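Local coordinates for phosphoethanolamine N-methyltransferase 1 (Haemonchus contortus, PDB 4KRG), which probably catalyses transfer of a methyl group from S-adenosylmethionine to phosphoethanolamine, an early step of phosphocholine biosynthesis in nematodes, at residues A[276-281]-A[403-408]; A[409-414]-A[430-435]. All coordinates share one frame; numbering follows the deposited sequence.

Interaction 1: residues A[276-281]-A[403-408]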
ATOM      1  N   TYR A 276      -3.787  18.159 -14.540  1.00 19.22           N
ATOM      2  CA  TYR A 276      -2.880  17.520 -15.493  1.00 17.45           C
ATOM      3  C   TYR A 276      -1.477  17.641 -14.915  1.00 19.01           C
ATOM      4  O   TYR A 276      -1.282  18.374 -13.953  1.00 21.20           O
ATOM      5  CB  TYR A 276      -2.960  18.197 -16.862  1.00 18.17           C
ATOM      6  CG  TYR A 276      -2.678  19.673 -16.818  1.00 18.69           C
ATOM      7  CD1 TYR A 276      -1.385  20.156 -16.955  1.00 19.49           C
ATOM      8  CD2 TYR A 276      -3.704  20.591 -16.622  1.00 18.48           C
ATOM      9  CE1 TYR A 276      -1.118  21.501 -16.900  1.00 19.70           C
ATOM     10  CE2 TYR A 276      -3.447  21.945 -16.566  1.00 19.50           C
ATOM     11  CZ  TYR A 276      -2.153  22.395 -16.706  1.00 20.31           C
ATOM     12  OH  TYR A 276      -1.881  23.737 -16.648  1.00 20.70           O
ATOM     13  N   SER A 277      -0.501  16.944 -15.489  1.00 19.89           N
ATOM     14  CA  SER A 277       0.885  17.062 -15.022  1.00 21.05           C
ATOM     15  C   SER A 277       1.650  17.978 -15.964  1.00 20.13           C
ATOM     16  O   SER A 277       1.377  17.990 -17.163  1.00 20.30           O
ATOM     17  CB  SER A 277       1.556  15.687 -14.959  1.00 22.39           C
ATOM     18  OG  SER A 277       2.918  15.798 -14.571  1.00 27.03           O
ATOM     19  N   TRP A 278       2.604  18.748 -15.449  1.00 19.08           N
ATOM     20  CA  TRP A 278       3.356  19.620 -16.346  1.00 19.24           C
ATOM     21  C   TRP A 278       4.169  18.816 -17.338  1.00 15.31           C
ATOM     22  O   TRP A 278       4.514  19.306 -18.403  1.00 15.72           O
ATOM     23  CB  TRP A 278       4.231  20.635 -15.603  1.00 18.38           C
ATOM     24  CG  TRP A 278       5.464  20.139 -14.893  1.00 16.25           C
ATOM     25  CD1 TRP A 278       5.610  19.968 -13.551  1.00 17.13           C
ATOM     26  CD2 TRP A 278       6.742  19.846 -15.479  1.00 15.91           C
ATOM     27  NE1 TRP A 278       6.888  19.560 -13.261  1.00 19.89           N
ATOM     28  CE2 TRP A 278       7.606  19.478 -14.423  1.00 20.15           C
ATOM     29  CE3 TRP A 278       7.240  19.844 -16.782  1.00 16.17           C
ATOM     30  CZ2 TRP A 278       8.934  19.106 -14.638  1.00 19.51           C
ATOM     31  CZ3 TRP A 278       8.557  19.476 -16.995  1.00 18.93           C
ATOM     32  CH2 TRP A 278       9.389  19.115 -15.927  1.00 18.42           C
ATOM     33  N   THR A 279       4.439  17.564 -16.989  1.00 14.86           N
ATOM     34  CA  THR A 279       5.270  16.708 -17.820  1.00 15.21           C
ATOM     35  C   THR A 279       4.505  16.137 -19.011  1.00 14.83           C
ATOM     36  O   THR A 279       5.108  15.547 -19.902  1.00 14.99           O
ATOM     37  CB  THR A 279       5.859  15.550 -16.999  1.00 17.34           C
ATOM     38  OG1 THR A 279       4.788  14.758 -16.483  1.00 16.92           O
ATOM     39  CG2 THR A 279       6.681  16.074 -15.842  1.00 16.14           C
ATOM     40  N   ASP A 280       3.182  16.296 -19.016  1.00 14.87           N
ATOM     41  CA  ASP A 280       2.350  15.790 -20.109  1.00 14.75           C
ATOM     42  C   ASP A 280       2.850  16.276 -21.458  1.00 16.99           C
ATOM     43  O   ASP A 280       3.057  15.479 -22.376  1.00 19.43           O
ATOM     44  CB  ASP A 280       0.892  16.243 -19.961  1.00 16.22           C
ATOM     45  CG  ASP A 280       0.222  15.684 -18.726  1.00 16.75           C
ATOM     46  OD1 ASP A 280       0.831  14.846 -18.043  1.00 16.07           O
ATOM     47  OD2 ASP A 280      -0.928  16.082 -18.450  1.00 19.21           O
ATOM     48  N   LYS A 281       3.032  17.591 -21.561  1.00 16.16           N
ATOM     49  CA  LYS A 281       3.471  18.234 -22.794  1.00 21.92           C
ATOM     50  C   LYS A 281       4.836  17.711 -23.238  1.00 24.08           C
ATOM     51  O   LYS A 281       5.088  17.555 -24.432  1.00 26.69           O
ATOM     52  CB  LYS A 281       3.518  19.755 -22.612  1.00 24.21           C
ATOM     53  CG  LYS A 281       4.082  20.526 -23.807  1.00 32.00           C
ATOM     54  CD  LYS A 281       3.011  20.789 -24.868  1.00 37.37           C
ATOM     55  CE  LYS A 281       3.600  21.098 -26.243  1.00 37.62           C
ATOM     56  NZ  LYS A 281       4.410  22.343 -26.272  1.00 38.74           N
ATOM     57  N   VAL A 403      10.949   5.374 -21.805  1.00 20.41           N
ATOM     58  CA  VAL A 403      11.032   6.816 -21.982  1.00 19.32           C
ATOM     59  C   VAL A 403      11.328   7.412 -20.613  1.00 19.73           C
ATOM     60  O   VAL A 403      10.585   7.185 -19.657  1.00 20.85           O
ATOM     61  CB  VAL A 403       9.718   7.413 -22.547  1.00 21.93           C
ATOM     62  CG1 VAL A 403       9.839   8.919 -22.719  1.00 21.20           C
ATOM     63  CG2 VAL A 403       9.359   6.773 -23.873  1.00 21.13           C
ATOM     64  N   LEU A 404      12.427   8.149 -20.509  1.00 19.50           N
ATOM     65  CA  LEU A 404      12.825   8.730 -19.231  1.00 19.28           C
ATOM     66  C   LEU A 404      12.871  10.245 -19.318  1.00 17.83           C
ATOM     67  O   LEU A 404      13.423  10.789 -20.267  1.00 18.38           O
ATOM     68  CB  LEU A 404      14.205   8.221 -18.819  1.00 20.10           C
ATOM     69  CG  LEU A 404      14.413   6.714 -18.887  1.00 19.81           C
ATOM     70  CD1 LEU A 404      15.856   6.375 -18.570  1.00 19.08           C
ATOM     71  CD2 LEU A 404      13.474   6.002 -17.934  1.00 20.78           C
ATOM     72  N   LEU A 405      12.287  10.924 -18.336  1.00 18.62           N
ATOM     73  CA  LEU A 405      12.490  12.362 -18.179  1.00 18.49           C
ATOM     74  C   LEU A 405      13.423  12.527 -16.992  1.00 19.42           C
ATOM     75  O   LEU A 405      13.167  11.988 -15.913  1.00 21.07           O
ATOM     76  CB  LEU A 405      11.167  13.093 -17.938  1.00 16.22           C
ATOM     77  CG  LEU A 405      11.203  14.620 -17.779  1.00 16.77           C
ATOM     78  CD1 LEU A 405      11.834  15.300 -18.995  1.00 17.24           C
ATOM     79  CD2 LEU A 405       9.804  15.159 -17.538  1.00 17.61           C
ATOM     80  N   GLU A 406      14.524  13.238 -17.189  1.00 17.67           N
ATOM     81  CA  GLU A 406      15.555  13.300 -16.163  1.00 18.81           C
ATOM     82  C   GLU A 406      15.974  14.716 -15.813  1.00 18.35           C
ATOM     83  O   GLU A 406      16.339  15.484 -16.696  1.00 18.62           O
ATOM     84  CB  GLU A 406      16.787  12.516 -16.616  1.00 20.83           C
ATOM     85  CG  GLU A 406      16.587  11.026 -16.673  1.00 24.47           C
ATOM     86  CD  GLU A 406      16.357  10.426 -15.304  1.00 29.55           C
ATOM     87  OE1 GLU A 406      16.864  10.983 -14.299  1.00 28.80           O
ATOM     88  OE2 GLU A 406      15.659   9.391 -15.235  1.00 32.10           O
ATOM     89  N   PRO A 407      15.940  15.063 -14.514  1.00 18.50           N
ATOM     90  CA  PRO A 407      16.529  16.330 -14.075  1.00 17.66           C
ATOM     91  C   PRO A 407      18.056  16.235 -14.030  1.00 17.73           C
ATOM     92  O   PRO A 407      18.613  15.269 -13.511  1.00 16.72           O
ATOM     93  CB  PRO A 407      15.960  16.504 -12.664  1.00 18.33           C
ATOM     94  CG  PRO A 407      15.736  15.116 -12.184  1.00 17.80           C
ATOM     95  CD  PRO A 407      15.312  14.330 -13.398  1.00 19.20           C
ATOM     96  N   VAL A 408      18.731  17.220 -14.609  1.00 18.35           N
ATOM     97  CA  VAL A 408      20.187  17.254 -14.595  1.00 17.56           C
ATOM     98  C   VAL A 408      20.659  18.672 -14.322  1.00 18.50           C
ATOM     99  O   VAL A 408      19.870  19.612 -14.352  1.00 17.69           O
ATOM    100  CB  VAL A 408      20.793  16.790 -15.933  1.00 18.11           C
ATOM    101  CG1 VAL A 408      20.334  15.388 -16.278  1.00 23.21           C
ATOM    102  CG2 VAL A 408      20.439  17.770 -17.053  1.00 18.42           C
TER
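Thr279 and Leu405 carry this contact, and it illustrates how a turn can be joined to a strand through a single methyl group. The two side chains cross obliquely: Leu405 CD2 comes to 3.7 Å from Thr279 CG2 and 4.0 Å from Thr279 CB. With its CG anti to the backbone N (chi1 -179°), Leu405 extends from strand 400-408 toward the turn.

Trp278 adds a second apolar surface. Thr279 CG2 sits over the centre of the indole, 3.7 Å above its plane, as a CH-pi contact between neighbouring residues. Leu405 CD2 approaches the same ring obliquely, 4.3 Å from Trp278 CH2. Tyr459 of strand 458-465 meets the indole edge-to-face, and Ser437, Ala440 and Glu441 of helix 434-448 also touch it.

The turn that presents these groups is a type I turn from Ser277 to Asp280. The backbone bond from Asp280 N to Ser277 O (3.1 Å) closes it, and Ser277 N donates to Asp280 OD2 from well above the carboxylate plane. Thr279 OG1 and Ser277 OG both hydrogen-bond to His311 O. Thr279 is thus two-sided, its hydroxyl engaged by a backbone carbonyl and its methyl left for Leu405 and the indole. With no hydrogen bond running between turn and strand, the contact depends on close, buried apolar packing, while polar bonds fix the turn itself.

Interaction 2: residues A[409-414]-A[430-435]; sequences SGIDET and IVDVTQ
Ile411 and Asp432 meet by van der Waals contact, their side chains roughly perpendicular. Ile411 CD1 touches the carboxylate, 3.4 Å from Asp432 OD2 and 3.6 Å from Asp432 CG. Glu413 and Ile430 instead lie alongside each other, their side chains antiparallel. Ile430 CD1 lies 3.7 Å from the backbone Glu413 O, and Ile430 CG2 is 3.8 Å from Glu413 OE2. The extended Glu413 chain (chi2 -180°) carries its carboxylate back along Ile430, which also touches Val416 and Arg417 of helix 413-422.

These pairs bring the start of helix 413-422 against the end of strand 428-432. Strands 400-408 and 428-432 flank the antiparallel strand 458-465, an arrangement that matches the 5-7-6 edge of the class I methyltransferase fold.

Hydrogen bonds among protein atoms gather at the starts of the two helices. Asp432 OD1 accepts from Thr434 N at 2.9 Å, nearly along the C-O axis, forming an Asx turn at the start of helix 434-448. The same oxygen takes a second bond from Thr434 OG1, at 2.8 Å on the syn side, and Thr434 OG1 in turn hydrogen-bonds with Tyr459 N. Asp412 is the N-cap of helix 413-422, its OD1 accepting from Ser415 N.

A water placed between Glu413 OE2 and Ile430 O would bridge the segments, but both distances are implausibly short, which leaves the bridge doubtful.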
ATOM      1  N   SER A 409      21.949  18.815 -14.045  1.00 19.84           N
ATOM      2  CA  SER A 409      22.578  20.127 -13.981  1.00 21.82           C
ATOM      3  C   SER A 409      23.305  20.345 -15.301  1.00 20.29           C
ATOM      4  O   SER A 409      22.696  20.745 -16.291  1.00 22.35           O
ATOM      5  CB  SER A 409      23.546  20.222 -12.799  1.00 23.40           C
ATOM      6  OG  SER A 409      22.847  20.206 -11.567  1.00 24.66           O
ATOM      7  N   GLY A 410      24.605  20.073 -15.324  1.00 20.28           N
ATOM      8  CA  GLY A 410      25.336  20.079 -16.573  1.00 21.14           C
ATOM      9  C   GLY A 410      24.853  18.938 -17.448  1.00 24.77           C
ATOM     10  O   GLY A 410      24.561  17.852 -16.949  1.00 27.59           O
ATOM     11  N   ILE A 411      24.751  19.172 -18.750  1.00 22.72           N
ATOM     12  CA  ILE A 411      24.331  18.115 -19.657  1.00 24.26           C
ATOM     13  C   ILE A 411      25.532  17.314 -20.149  1.00 27.14           C
ATOM     14  O   ILE A 411      26.392  17.832 -20.853  1.00 26.18           O
ATOM     15  CB  ILE A 411      23.531  18.669 -20.835  1.00 26.97           C
ATOM     16  CG1 ILE A 411      22.222  19.277 -20.322  1.00 21.15           C
ATOM     17  CG2 ILE A 411      23.255  17.569 -21.851  1.00 29.06           C
ATOM     18  CD1 ILE A 411      21.377  19.879 -21.392  1.00 21.59           C
ATOM     19  N   ASP A 412      25.576  16.045 -19.760  1.00 30.26           N
ATOM     20  CA  ASP A 412      26.679  15.155 -20.097  1.00 32.28           C
ATOM     21  C   ASP A 412      26.131  13.964 -20.870  1.00 32.42           C
ATOM     22  O   ASP A 412      25.946  12.889 -20.300  1.00 31.43           O
ATOM     23  CB  ASP A 412      27.362  14.673 -18.813  1.00 31.36           C
ATOM     24  CG  ASP A 412      28.727  14.061 -19.065  1.00 37.40           C
ATOM     25  OD1 ASP A 412      28.972  13.540 -20.177  1.00 37.54           O
ATOM     26  OD2 ASP A 412      29.563  14.095 -18.136  1.00 42.10           O
ATOM     27  N   GLU A 413      25.878  14.152 -22.162  1.00 32.06           N
ATOM     28  CA  GLU A 413      25.199  13.132 -22.960  1.00 32.18           C
ATOM     29  C   GLU A 413      26.006  11.842 -23.121  1.00 31.86           C
ATOM     30  O   GLU A 413      25.450  10.748 -23.072  1.00 29.75           O
ATOM     31  CB  GLU A 413      24.770  13.694 -24.320  1.00 35.21           C
ATOM     32  CG  GLU A 413      23.640  14.704 -24.223  1.00 39.21           C
ATOM     33  CD  GLU A 413      23.220  15.254 -25.571  1.00 46.65           C
ATOM     34  OE1 GLU A 413      24.020  15.161 -26.526  1.00 53.24           O
ATOM     35  OE2 GLU A 413      22.089  15.778 -25.675  1.00 45.89           O
ATOM     36  N   THR A 414      27.315  11.978 -23.300  1.00 30.68           N
ATOM     37  CA  THR A 414      28.196  10.823 -23.435  1.00 32.67           C
ATOM     38  C   THR A 414      28.119   9.919 -22.206  1.00 33.70           C
ATOM     39  O   THR A 414      28.060   8.691 -22.311  1.00 33.69           O
ATOM     40  CB  THR A 414      29.652  11.275 -23.654  1.00 34.69           C
ATOM     41  OG1 THR A 414      29.778  11.835 -24.965  1.00 37.82           O
ATOM     42  CG2 THR A 414      30.611  10.109 -23.519  1.00 35.75           C
ATOM     43  N   ILE A 430      18.905  10.970 -26.876  1.00 22.30           N
ATOM     44  CA  ILE A 430      18.789  11.945 -25.804  1.00 22.01           C
ATOM     45  C   ILE A 430      18.425  13.304 -26.386  1.00 23.95           C
ATOM     46  O   ILE A 430      19.137  13.816 -27.240  1.00 27.29           O
ATOM     47  CB  ILE A 430      20.108  12.083 -25.032  1.00 22.91           C
ATOM     48  CG1 ILE A 430      20.542  10.738 -24.452  1.00 23.70           C
ATOM     49  CG2 ILE A 430      19.979  13.124 -23.935  1.00 21.45           C
ATOM     50  CD1 ILE A 430      21.850  10.800 -23.699  1.00 25.75           C
ATOM     51  N   VAL A 431      17.317  13.877 -25.924  1.00 21.98           N
ATOM     52  CA  VAL A 431      16.898  15.213 -26.340  1.00 21.78           C
ATOM     53  C   VAL A 431      16.847  16.167 -25.146  1.00 20.65           C
ATOM     54  O   VAL A 431      16.210  15.881 -24.145  1.00 18.83           O
ATOM     55  CB  VAL A 431      15.512  15.184 -27.015  1.00 23.52           C
ATOM     56  CG1 VAL A 431      15.029  16.599 -27.320  1.00 25.84           C
ATOM     57  CG2 VAL A 431      15.560  14.362 -28.288  1.00 24.57           C
ATOM     58  N   ASP A 432      17.535  17.297 -25.258  1.00 21.96           N
ATOM     59  CA  ASP A 432      17.468  18.353 -24.260  1.00 19.94           C
ATOM     60  C   ASP A 432      16.070  18.975 -24.306  1.00 19.42           C
ATOM     61  O   ASP A 432      15.685  19.576 -25.314  1.00 21.19           O
ATOM     62  CB  ASP A 432      18.523  19.408 -24.603  1.00 21.44           C
ATOM     63  CG  ASP A 432      18.592  20.548 -23.598  1.00 22.07           C
ATOM     64  OD1 ASP A 432      17.743  20.629 -22.688  1.00 20.50           O
ATOM     65  OD2 ASP A 432      19.510  21.387 -23.735  1.00 26.34           O
ATOM     66  N   VAL A 433      15.312  18.833 -23.219  1.00 19.64           N
ATOM     67  CA  VAL A 433      13.990  19.455 -23.119  1.00 21.24           C
ATOM     68  C   VAL A 433      13.904  20.525 -22.027  1.00 22.33           C
ATOM     69  O   VAL A 433      12.837  20.752 -21.462  1.00 21.26           O
ATOM     70  CB  VAL A 433      12.844  18.417 -22.916  1.00 15.14           C
ATOM     71  CG1 VAL A 433      12.614  17.605 -24.189  1.00 18.21           C
ATOM     72  CG2 VAL A 433      13.115  17.518 -21.717  1.00 15.00           C
ATOM     73  N   THR A 434      15.018  21.192 -21.747  1.00 20.78           N
ATOM     74  CA  THR A 434      15.072  22.179 -20.669  1.00 19.55           C
ATOM     75  C   THR A 434      14.121  23.364 -20.858  1.00 19.81           C
ATOM     76  O   THR A 434      13.364  23.710 -19.950  1.00 18.39           O
ATOM     77  CB  THR A 434      16.503  22.699 -20.465  1.00 21.21           C
ATOM     78  OG1 THR A 434      17.355  21.607 -20.105  1.00 21.14           O
ATOM     79  CG2 THR A 434      16.542  23.757 -19.374  1.00 19.64           C
ATOM     80  N   GLN A 435      14.163  23.985 -22.033  1.00 19.91           N
ATOM     81  CA  GLN A 435      13.319  25.147 -22.302  1.00 20.10           C
ATOM     82  C   GLN A 435      11.837  24.789 -22.326  1.00 20.11           C
ATOM     83  O   GLN A 435      11.016  25.518 -21.775  1.00 18.83           O
ATOM     84  CB  GLN A 435      13.731  25.832 -23.604  1.00 23.95           C
ATOM     85  CG  GLN A 435      15.168  26.327 -23.599  1.00 26.94           C
ATOM     86  CD  GLN A 435      15.493  27.201 -22.395  1.00 27.68           C
ATOM     87  OE1 GLN A 435      14.690  28.041 -21.980  1.00 30.31           O
ATOM     88  NE2 GLN A 435      16.682  27.004 -21.828  1.00 25.09           N
TER
HETATM   89  O   HOH W   1      21.197  15.182 -27.827  1.00 52.37           O

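Overall arrangement
The two contacts show two ways of packing onto one sheet: interaction 1 sets a turn on an inner strand, while interaction 2 joins the start of a helix to strand 428-432. In the sequence interaction 1 is complete before interaction 2 starts, and strand 400-408 runs on directly into the segment that leads to helix 413-422. Their centres lie 13 Å apart, and they touch where Leu405 CD1 packs against Val433 CG2 at 3.7 Å. Both relate to a shared neighbour, strand 458-465, in the C-terminal half. Interaction 1 is buried and interaction 2 lies at the surface. Phosphoethanolamine and S-adenosylhomocysteine occupy the N-terminal half, so both contacts are structural packing remote from that site.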